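Side-chain contacts in dipeptide Epimerase (Enterococcus faecalis V583, PDB 3JVA), which belongs to the mandelate racemase/muconate lactonizing enzyme family, within the enolase superfamily, and carries a magnesium ion in its barrel domain: residues Ala32-Glu37 with Lys99-Ile104; Glu224-Val229 with Ile237-Ser242; Gln145-Lys150 with Lys174-Ala179. All blocks are in the same frame, centred on the assembly; numbering follows the deposited sequence.

How the interactions relate
From the N terminus, interaction 1 comes first: it closes a long excursion through strand 43-48 and helices 59-73 and 81-91, and sets strand 29-38 against helix 96-114 in the N-terminal domain. Interaction 3 follows in the barrel domain, where helices 140-152 and 166-180 meet after the chain has passed through strand 157-161 between them. Interaction 2 is last and closes the shortest loop, with seven residues between its two segments, on helix 223-232 and strand 236-239. The three lie in series, neither nesting nor crossing. Interaction 1 lies across the chain's centre from the other two; the centres of interactions 2 and 3 are about 28 Å apart. Interaction 2 alone includes a magnesium ligand.

Interaction 1 of 3, residues Ala32-Glu37 with Lys99-Ile104; sequences AIVEIE and KAAIDI
Val34 presents a two-pronged bump to the helix, and each prong meets a different residue. With CG1 anti to the backbone N (chi1 -179°), the other methyl, CG2, lies beside that N and rests on Ala101, 3.8 Å from Val34 CG2 to Ala101 CB. The alanine offers so little bulk that it acts as a shallow hollow, and the backbones close in here: the CA atoms of Val34 and Ala101 lie 6.3 Å apart. The second prong, Val34 CG1, faces Ile102 CD1 at 4.4 Å, a looser touch.

Ile102 leaves the helix pointing away from the strand, yet its chain doubles back (chi2 -64°) and delivers CD1 beside Val34. Ile36 comes the other way. It reaches over with its terminal methyl as far as the helix backbone, with Ile36 CD1 3.8 Å from Ile102 O. That same methyl also sits 4.3 Å from Ile102 CG2, so the end of Ile36 lies against both the side chain and the carbonyl of one residue. The side chains meet one another only through apolar groups, fairly loosely around Ile102, with the strand and helix axes at 36°.

This is sheet-on-helix packing in the core of the N-terminal domain, the strand giving the helix the face that carries Val34 and Ile36. Strand 3-21 adds Val6 beside Val34, and further along helix 96-114 Ala105, Cys106 and Leu109 take up Ile36. Helix 59-73 closes one flank, Ile66 touching both Val34 and Ala101, while Ile84 and Met88 of helix 81-91 cover Ile102. Behind the helix, Asp103 OD2 accepts a hydrogen bond from Ile271 N at helix 271-284 of the barrel domain.

Interaction 2 of 3, residues Glu224-Val229 with Ile237-Ser242; sequences EGLKYV and IMADES. With MG (magnesium ion), chain O.
Leu226 holds CG anti to its own N (chi1 -178°), which throws its forked end off the helix and between Ile237 and Ser242. Ile237 answers with a bent chain (chi2 -60°) that turns CD1 toward Val229. From there the branches divide the work: Leu226 and Ile237 pass each other in opposite directions, with Leu226 CD1 4.0 Å from Ile237 CG2, and Val229 CG1 meets Ile237 CD1, also at 4.0 Å, the latter two side chains crossing at about a right angle. Leu226 CD2 leans over Ala239 and comes within 3.6 Å of Ser242 OG. That hydroxyl has its polar partners elsewhere, in Arg220 O and the side-chain amide of Gln216.

Just past the strand the chain turns to metal binding. Asp240 OD2 coordinates the magnesium ion at 2.0 Å, alongside three waters and the carboxylates of Asp189 and Glu215. Glu241 works in the second shell: its two oxygens each accept a hydrogen bond from a different metal-bound water, which probably helps orient both.

The contact packs the second half of a beta-alpha-beta unit, strand 213-215, helix 223-232 and strand 236-239, with helix and strand nearly antiparallel at 156°. Val214 of the first strand and Ile203 of helix 196-206 also pack on Ile237, and strand 260-263 flanks strand 236-239 on its other side.

Interaction 3 of 3, residues Gln145-Lys150 with Lys174-Ala179; sequences QKAVEK and KAIREA
Val148 and Ala147, neighbours on helix 140-152, each find one partner on helix 166-180. Val148 is turned (chi1 -61°) to lay CG1 alongside the backbone N, and from there that methyl reaches Ala179, 3.9 Å from Val148 CG1 to Ala179 CB. The same methyl lies 3.8 Å from Ala179 O, so it covers the end of the alanine and its carbonyl together. The price of this turn is that CG2 occupies the crowded position between N and the carbonyl carbon, where it sits implausibly near Gln145 O; the exact placing of CG2 is therefore doubtful.

Ala147 aims its single methyl at the other helix, and Ala147 CB meets Ile176 CG2 at 3.9 Å. Ile176 splits its two branches between two tasks. CG2, anti to the backbone N, is the one that touches Ala147, while the longer arm runs out extended (chi2 173°) toward the barrel sheet, where Ile176 packs on Leu158, Ile160 and Leu186. Ala147 also rests on Leu158, so strand 157-161 lies beneath both helices. Ala144 joins on the same side of helix 140-152, touching Ala175 and Ala179.

These are two successive helices on the outside of the barrel, joined through strand 157-161. The backbones come close, with the CA atoms of Ala147 and Ile176 6.4 Å apart, and alanines lie on both helices (Ala147, Ala179). Arg177, turned away from this seam, spends its guanidinium group on the carbonyls of Tyr209, Gln210, Gly181 and Ile184. Across the seam itself only methyls and one carbonyl meet, which implies cohesion by shape and dispersion; between these two segments no directional polar bond adds to it.

Interaction 1 of 3, residues Ala32-Glu37 with Lys99-Ile104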
loop_
_atom_site.group_PDB
_atom_site.type_symbol
_atom_site.label_atom_id
_atom_site.label_comp_id
_atom_site.label_asym_id
_atom_site.label_seq_id
_atom_site.Cartn_x
_atom_site.Cartn_y
_atom_site.Cartn_z
ATOM N N ALA B 32 20.942 -27.676 -31.206
ATOM C CA ALA B 32 20.675 -27.297 -32.581
ATOM C C ALA B 32 21.704 -26.242 -32.956
ATOM O O ALA B 32 21.952 -25.317 -32.184
ATOM C CB ALA B 32 19.259 -26.727 -32.698
ATOM N N ILE B 33 22.332 -26.401 -34.116
ATOM C CA ILE B 33 23.299 -25.420 -34.581
ATOM C C ILE B 33 22.776 -24.845 -35.887
ATOM O O ILE B 33 22.416 -25.586 -36.802
ATOM C CB ILE B 33 24.708 -26.039 -34.792
ATOM C CG1 ILE B 33 25.325 -26.370 -33.430
ATOM C CG2 ILE B 33 25.602 -25.061 -35.548
ATOM C CD1 ILE B 33 26.737 -26.933 -33.490
ATOM N N VAL B 34 22.721 -23.519 -35.957
ATOM C CA VAL B 34 22.216 -22.836 -37.136
ATOM C C VAL B 34 23.308 -22.064 -37.851
ATOM O O VAL B 34 24.250 -21.560 -37.235
ATOM C CB VAL B 34 21.089 -21.838 -36.765
ATOM C CG1 VAL B 34 20.556 -21.151 -38.024
ATOM C CG2 VAL B 34 19.962 -22.568 -36.060
ATOM N N GLU B 35 23.179 -21.998 -39.168
ATOM C CA GLU B 35 24.112 -21.256 -39.988
ATOM C C GLU B 35 23.246 -20.388 -40.883
ATOM O O GLU B 35 22.474 -20.902 -41.695
ATOM C CB GLU B 35 24.968 -22.206 -40.832
ATOM C CG GLU B 35 25.879 -23.099 -40.007
ATOM C CD GLU B 35 26.706 -24.040 -40.864
ATOM O OE1 GLU B 35 27.367 -23.550 -41.805
ATOM O OE2 GLU B 35 26.696 -25.263 -40.594
ATOM N N ILE B 36 23.336 -19.075 -40.698
ATOM C CA ILE B 36 22.567 -18.154 -41.518
ATOM C C ILE B 36 23.495 -17.644 -42.606
ATOM O O ILE B 36 24.551 -17.082 -42.318
ATOM C CB ILE B 36 22.032 -16.965 -40.694
ATOM C CG1 ILE B 36 21.079 -17.482 -39.611
ATOM C CG2 ILE B 36 21.309 -15.983 -41.605
ATOM C CD1 ILE B 36 20.356 -16.387 -38.842
ATOM N N GLU B 37 23.102 -17.869 -43.855
ATOM C CA GLU B 37 23.896 -17.443 -44.997
ATOM C C GLU B 37 23.274 -16.209 -45.629
ATOM O O GLU B 37 22.068 -16.170 -45.856
ATOM C CB GLU B 37 23.975 -18.574 -46.029
ATOM C CG GLU B 37 24.460 -18.129 -47.405
ATOM C CD GLU B 37 24.499 -19.266 -48.415
ATOM O OE1 GLU B 37 23.585 -20.115 -48.399
ATOM O OE2 GLU B 37 25.437 -19.301 -49.236
ATOM N N LYS B 99 14.816 -19.102 -30.558
ATOM C CA LYS B 99 15.038 -17.676 -30.788
ATOM C C LYS B 99 16.500 -17.294 -30.561
ATOM O O LYS B 99 17.055 -16.470 -31.285
ATOM C CB LYS B 99 14.118 -16.847 -29.892
ATOM C CG LYS B 99 12.644 -17.073 -30.229
ATOM C CD LYS B 99 11.692 -16.236 -29.386
ATOM C CE LYS B 99 10.244 -16.566 -29.757
ATOM N NZ LYS B 99 9.240 -15.823 -28.930
ATOM N N ALA B 100 17.128 -17.892 -29.558
ATOM C CA ALA B 100 18.531 -17.600 -29.284
ATOM C C ALA B 100 19.407 -18.055 -30.455
ATOM O O ALA B 100 20.365 -17.374 -30.826
ATOM C CB ALA B 100 18.977 -18.304 -28.001
ATOM N N ALA B 101 19.083 -19.208 -31.027
ATOM C CA ALA B 101 19.867 -19.739 -32.138
ATOM C C ALA B 101 19.885 -18.749 -33.306
ATOM O O ALA B 101 20.940 -18.446 -33.863
ATOM C CB ALA B 101 19.304 -21.089 -32.580
ATOM N N ILE B 102 18.716 -18.228 -33.661
ATOM C CA ILE B 102 18.620 -17.262 -34.752
ATOM C C ILE B 102 19.298 -15.947 -34.375
ATOM O O ILE B 102 20.056 -15.376 -35.160
ATOM C CB ILE B 102 17.151 -16.939 -35.098
ATOM C CG1 ILE B 102 16.460 -18.170 -35.697
ATOM C CG2 ILE B 102 17.089 -15.749 -36.050
ATOM C CD1 ILE B 102 17.046 -18.635 -37.030
ATOM N N ASP B 103 19.017 -15.462 -33.171
ATOM C CA ASP B 103 19.589 -14.194 -32.730
ATOM C C ASP B 103 21.122 -14.217 -32.705
ATOM O O ASP B 103 21.769 -13.321 -33.239
ATOM C CB ASP B 103 19.055 -13.831 -31.346
ATOM C CG ASP B 103 20.101 -13.977 -30.275
ATOM O OD1 ASP B 103 20.183 -15.070 -29.673
ATOM O OD2 ASP B 103 20.861 -13.013 -30.057
ATOM N N ILE B 104 21.702 -15.235 -32.078
ATOM C CA ILE B 104 23.160 -15.332 -32.004
ATOM C C ILE B 104 23.787 -15.309 -33.407
ATOM O O ILE B 104 24.754 -14.582 -33.650
ATOM C CB ILE B 104 23.586 -16.608 -31.248
ATOM C CG1 ILE B 104 23.199 -16.473 -29.766
ATOM C CG2 ILE B 104 25.098 -16.829 -31.390
ATOM C CD1 ILE B 104 23.297 -17.770 -28.972
#

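Interaction 2 of 3, residues Glu224-Val229 with Ile237-Ser242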
loop_
_atom_site.group_PDB
_atom_site.type_symbol
_atom_site.label_atom_id
_atom_site.label_comp_id
_atom_site.label_asym_id
_atom_site.label_seq_id
_atom_site.Cartn_x
_atom_site.Cartn_y
_atom_site.Cartn_z
ATOM N N GLU B 224 7.570 -14.026 -3.595
ATOM C CA GLU B 224 7.447 -13.531 -2.226
ATOM C C GLU B 224 8.430 -14.289 -1.339
ATOM O O GLU B 224 9.102 -13.699 -0.498
ATOM C CB GLU B 224 6.021 -13.740 -1.708
ATOM C CG GLU B 224 4.988 -12.801 -2.309
ATOM C CD GLU B 224 3.563 -13.300 -2.118
ATOM O OE1 GLU B 224 3.172 -13.592 -0.964
ATOM O OE2 GLU B 224 2.833 -13.402 -3.127
ATOM N N GLY B 225 8.501 -15.601 -1.540
ATOM C CA GLY B 225 9.404 -16.431 -0.761
ATOM C C GLY B 225 10.857 -16.144 -1.090
ATOM O O GLY B 225 11.714 -16.137 -0.207
ATOM N N LEU B 226 11.140 -15.910 -2.366
ATOM C CA LEU B 226 12.499 -15.604 -2.790
ATOM C C LEU B 226 12.912 -14.287 -2.140
ATOM O O LEU B 226 14.041 -14.133 -1.674
ATOM C CB LEU B 226 12.558 -15.500 -4.317
ATOM C CG LEU B 226 13.913 -15.237 -4.975
ATOM C CD1 LEU B 226 14.926 -16.283 -4.533
ATOM C CD2 LEU B 226 13.740 -15.265 -6.489
ATOM N N LYS B 227 11.973 -13.345 -2.096
ATOM C CA LYS B 227 12.189 -12.038 -1.489
ATOM C C LYS B 227 12.451 -12.205 0.014
ATOM O O LYS B 227 13.305 -11.533 0.586
ATOM C CB LYS B 227 10.943 -11.170 -1.717
ATOM C CG LYS B 227 10.862 -9.878 -0.917
ATOM C CD LYS B 227 11.869 -8.849 -1.370
ATOM C CE LYS B 227 11.398 -7.442 -1.018
ATOM N NZ LYS B 227 11.086 -7.291 0.430
ATOM N N TYR B 228 11.707 -13.114 0.638
ATOM C CA TYR B 228 11.852 -13.385 2.066
ATOM C C TYR B 228 13.269 -13.861 2.366
ATOM O O TYR B 228 13.924 -13.361 3.275
ATOM C CB TYR B 228 10.846 -14.458 2.501
ATOM C CG TYR B 228 11.001 -14.888 3.947
ATOM C CD1 TYR B 228 10.574 -14.067 4.990
ATOM C CD2 TYR B 228 11.588 -16.112 4.269
ATOM C CE1 TYR B 228 10.728 -14.457 6.328
ATOM C CE2 TYR B 228 11.747 -16.512 5.605
ATOM C CZ TYR B 228 11.313 -15.679 6.624
ATOM O OH TYR B 228 11.452 -16.067 7.941
ATOM N N VAL B 229 13.743 -14.835 1.598
ATOM C CA VAL B 229 15.091 -15.354 1.804
ATOM C C VAL B 229 16.129 -14.242 1.685
ATOM O O VAL B 229 16.960 -14.051 2.569
ATOM C CB VAL B 229 15.425 -16.452 0.779
ATOM C CG1 VAL B 229 16.845 -16.957 1.002
ATOM C CG2 VAL B 229 14.432 -17.588 0.906
ATOM N N ILE B 237 21.884 -13.399 -2.642
ATOM C CA ILE B 237 20.922 -14.307 -3.261
ATOM C C ILE B 237 20.734 -13.928 -4.725
ATOM O O ILE B 237 20.513 -12.759 -5.045
ATOM C CB ILE B 237 19.550 -14.240 -2.563
ATOM C CG1 ILE B 237 19.694 -14.662 -1.096
ATOM C CG2 ILE B 237 18.563 -15.153 -3.269
ATOM C CD1 ILE B 237 20.217 -16.075 -0.921
ATOM N N MET B 238 20.822 -14.921 -5.601
ATOM C CA MET B 238 20.685 -14.697 -7.036
ATOM C C MET B 238 19.518 -15.458 -7.638
ATOM O O MET B 238 19.287 -16.627 -7.325
ATOM C CB MET B 238 21.985 -15.106 -7.747
ATOM C CG MET B 238 21.915 -15.116 -9.270
ATOM S SD MET B 238 23.546 -15.471 -10.001
ATOM C CE MET B 238 23.900 -17.026 -9.306
ATOM N N ALA B 239 18.769 -14.784 -8.501
ATOM C CA ALA B 239 17.649 -15.428 -9.167
ATOM C C ALA B 239 18.158 -16.047 -10.467
ATOM O O ALA B 239 18.954 -15.441 -11.175
ATOM C CB ALA B 239 16.552 -14.404 -9.479
ATOM N N ASP B 240 17.722 -17.265 -10.757
ATOM C CA ASP B 240 18.092 -17.930 -12.001
ATOM C C ASP B 240 16.778 -18.269 -12.705
ATOM O O ASP B 240 16.297 -17.491 -13.526
ATOM C CB ASP B 240 18.899 -19.209 -11.749
ATOM C CG ASP B 240 19.349 -19.888 -13.049
ATOM O OD1 ASP B 240 18.853 -19.517 -14.131
ATOM O OD2 ASP B 240 20.196 -20.802 -12.994
ATOM N N GLU B 241 16.190 -19.413 -12.360
ATOM C CA GLU B 241 14.940 -19.845 -12.974
ATOM C C GLU B 241 13.800 -18.827 -12.837
ATOM O O GLU B 241 12.880 -18.823 -13.656
ATOM C CB GLU B 241 14.501 -21.206 -12.404
ATOM C CG GLU B 241 15.302 -22.428 -12.898
ATOM C CD GLU B 241 16.728 -22.508 -12.351
ATOM O OE1 GLU B 241 17.030 -21.853 -11.328
ATOM O OE2 GLU B 241 17.547 -23.250 -12.939
ATOM N N SER B 242 13.853 -17.966 -11.818
ATOM C CA SER B 242 12.808 -16.954 -11.636
ATOM C C SER B 242 12.916 -15.867 -12.703
ATOM O O SER B 242 12.007 -15.051 -12.855
ATOM C CB SER B 242 12.891 -16.301 -10.246
ATOM O OG SER B 242 12.388 -17.164 -9.238
HETATM MG MG MG O . 21.187 -21.946 -11.627
HETATM O O HOH W 1 20.339 -23.618 -12.463
HETATM O O HOH W 2 19.608 -21.935 -10.284
HETATM O O HOH W 3 22.694 -22.341 -13.106
#

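Interaction 3 of 3, residues Gln145-Lys150 with Lys174-Ala179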
loop_
_atom_site.group_PDB
_atom_site.type_symbol
_atom_site.label_atom_id
_atom_site.label_comp_id
_atom_site.label_asym_id
_atom_site.label_seq_id
_atom_site.Cartn_x
_atom_site.Cartn_y
_atom_site.Cartn_z
ATOM N N GLN B 145 39.314 -33.052 -4.210
ATOM C CA GLN B 145 40.493 -33.232 -5.052
ATOM C C GLN B 145 40.282 -32.540 -6.396
ATOM O O GLN B 145 41.224 -32.005 -6.981
ATOM C CB GLN B 145 40.807 -34.720 -5.259
ATOM C CG GLN B 145 39.807 -35.485 -6.101
ATOM C CD GLN B 145 40.269 -36.900 -6.402
ATOM O OE1 GLN B 145 40.454 -37.714 -5.494
ATOM N NE2 GLN B 145 40.461 -37.201 -7.683
ATOM N N LYS B 146 39.045 -32.537 -6.883
ATOM C CA LYS B 146 38.761 -31.875 -8.151
ATOM C C LYS B 146 38.937 -30.372 -7.971
ATOM O O LYS B 146 39.442 -29.689 -8.857
ATOM C CB LYS B 146 37.341 -32.186 -8.624
ATOM C CG LYS B 146 37.114 -33.647 -8.980
ATOM C CD LYS B 146 35.711 -33.877 -9.527
ATOM C CE LYS B 146 34.643 -33.381 -8.558
ATOM N NZ LYS B 146 33.272 -33.678 -9.042
ATOM N N ALA B 147 38.528 -29.863 -6.811
ATOM C CA ALA B 147 38.664 -28.441 -6.521
ATOM C C ALA B 147 40.137 -28.036 -6.573
ATOM O O ALA B 147 40.493 -27.035 -7.200
ATOM C CB ALA B 147 38.078 -28.123 -5.148
ATOM N N VAL B 148 41.001 -28.808 -5.920
ATOM C CA VAL B 148 42.418 -28.469 -5.943
ATOM C C VAL B 148 42.925 -28.490 -7.382
ATOM O O VAL B 148 43.677 -27.610 -7.787
ATOM C CB VAL B 148 43.270 -29.426 -5.062
ATOM C CG1 VAL B 148 42.809 -29.339 -3.613
ATOM C CG2 VAL B 148 43.168 -30.845 -5.563
ATOM N N GLU B 149 42.493 -29.477 -8.162
ATOM C CA GLU B 149 42.919 -29.567 -9.557
ATOM C C GLU B 149 42.535 -28.311 -10.340
ATOM O O GLU B 149 43.352 -27.760 -11.077
ATOM C CB GLU B 149 42.307 -30.803 -10.227
ATOM C CG GLU B 149 42.830 -32.120 -9.667
ATOM C CD GLU B 149 42.171 -33.341 -10.287
ATOM O OE1 GLU B 149 42.503 -34.467 -9.863
ATOM O OE2 GLU B 149 41.324 -33.182 -11.192
ATOM N N LYS B 150 41.296 -27.853 -10.170
ATOM C CA LYS B 150 40.824 -26.665 -10.882
ATOM C C LYS B 150 41.552 -25.412 -10.420
ATOM O O LYS B 150 41.845 -24.523 -11.220
ATOM C CB LYS B 150 39.315 -26.484 -10.682
ATOM C CG LYS B 150 38.491 -27.729 -10.982
ATOM C CD LYS B 150 38.834 -28.325 -12.340
ATOM C CE LYS B 150 38.038 -29.599 -12.581
ATOM N NZ LYS B 150 38.440 -30.281 -13.840
ATOM N N LYS B 174 32.310 -28.299 3.099
ATOM C CA LYS B 174 33.358 -28.373 4.111
ATOM C C LYS B 174 34.660 -28.917 3.523
ATOM O O LYS B 174 35.726 -28.333 3.709
ATOM C CB LYS B 174 32.907 -29.273 5.260
ATOM C CG LYS B 174 33.982 -29.530 6.302
ATOM C CD LYS B 174 33.515 -30.529 7.354
ATOM C CE LYS B 174 32.338 -29.995 8.148
ATOM N NZ LYS B 174 31.903 -30.950 9.206
ATOM N N ALA B 175 34.563 -30.039 2.816
ATOM C CA ALA B 175 35.723 -30.677 2.198
ATOM C C ALA B 175 36.391 -29.762 1.177
ATOM O O ALA B 175 37.614 -29.618 1.150
ATOM C CB ALA B 175 35.304 -31.985 1.534
ATOM N N ILE B 176 35.583 -29.140 0.330
ATOM C CA ILE B 176 36.122 -28.248 -0.685
ATOM C C ILE B 176 36.850 -27.069 -0.052
ATOM O O ILE B 176 37.995 -26.776 -0.408
ATOM C CB ILE B 176 34.994 -27.734 -1.610
ATOM C CG1 ILE B 176 34.401 -28.915 -2.385
ATOM C CG2 ILE B 176 35.533 -26.679 -2.559
ATOM C CD1 ILE B 176 33.175 -28.569 -3.216
ATOM N N ARG B 177 36.195 -26.399 0.893
ATOM C CA ARG B 177 36.798 -25.248 1.553
ATOM C C ARG B 177 38.129 -25.584 2.217
ATOM O O ARG B 177 39.113 -24.869 2.038
ATOM C CB ARG B 177 35.841 -24.655 2.596
ATOM C CG ARG B 177 36.416 -23.452 3.340
ATOM C CD ARG B 177 36.817 -22.345 2.376
ATOM N NE ARG B 177 35.663 -21.631 1.836
ATOM C CZ ARG B 177 35.691 -20.895 0.731
ATOM N NH1 ARG B 177 36.815 -20.782 0.036
ATOM N NH2 ARG B 177 34.603 -20.249 0.331
ATOM N N GLU B 178 38.161 -26.668 2.981
ATOM C CA GLU B 178 39.391 -27.053 3.665
ATOM C C GLU B 178 40.486 -27.431 2.678
ATOM O O GLU B 178 41.670 -27.248 2.956
ATOM C CB GLU B 178 39.129 -28.216 4.626
ATOM C CG GLU B 178 38.406 -29.395 4.004
ATOM C CD GLU B 178 38.009 -30.442 5.031
ATOM O OE1 GLU B 178 37.415 -30.058 6.065
ATOM O OE2 GLU B 178 38.283 -31.643 4.804
ATOM N N ALA B 179 40.090 -27.943 1.518
ATOM C CA ALA B 179 41.060 -28.347 0.514
ATOM C C ALA B 179 41.723 -27.175 -0.205
ATOM O O ALA B 179 42.934 -27.188 -0.424
ATOM C CB ALA B 179 40.403 -29.273 -0.503
#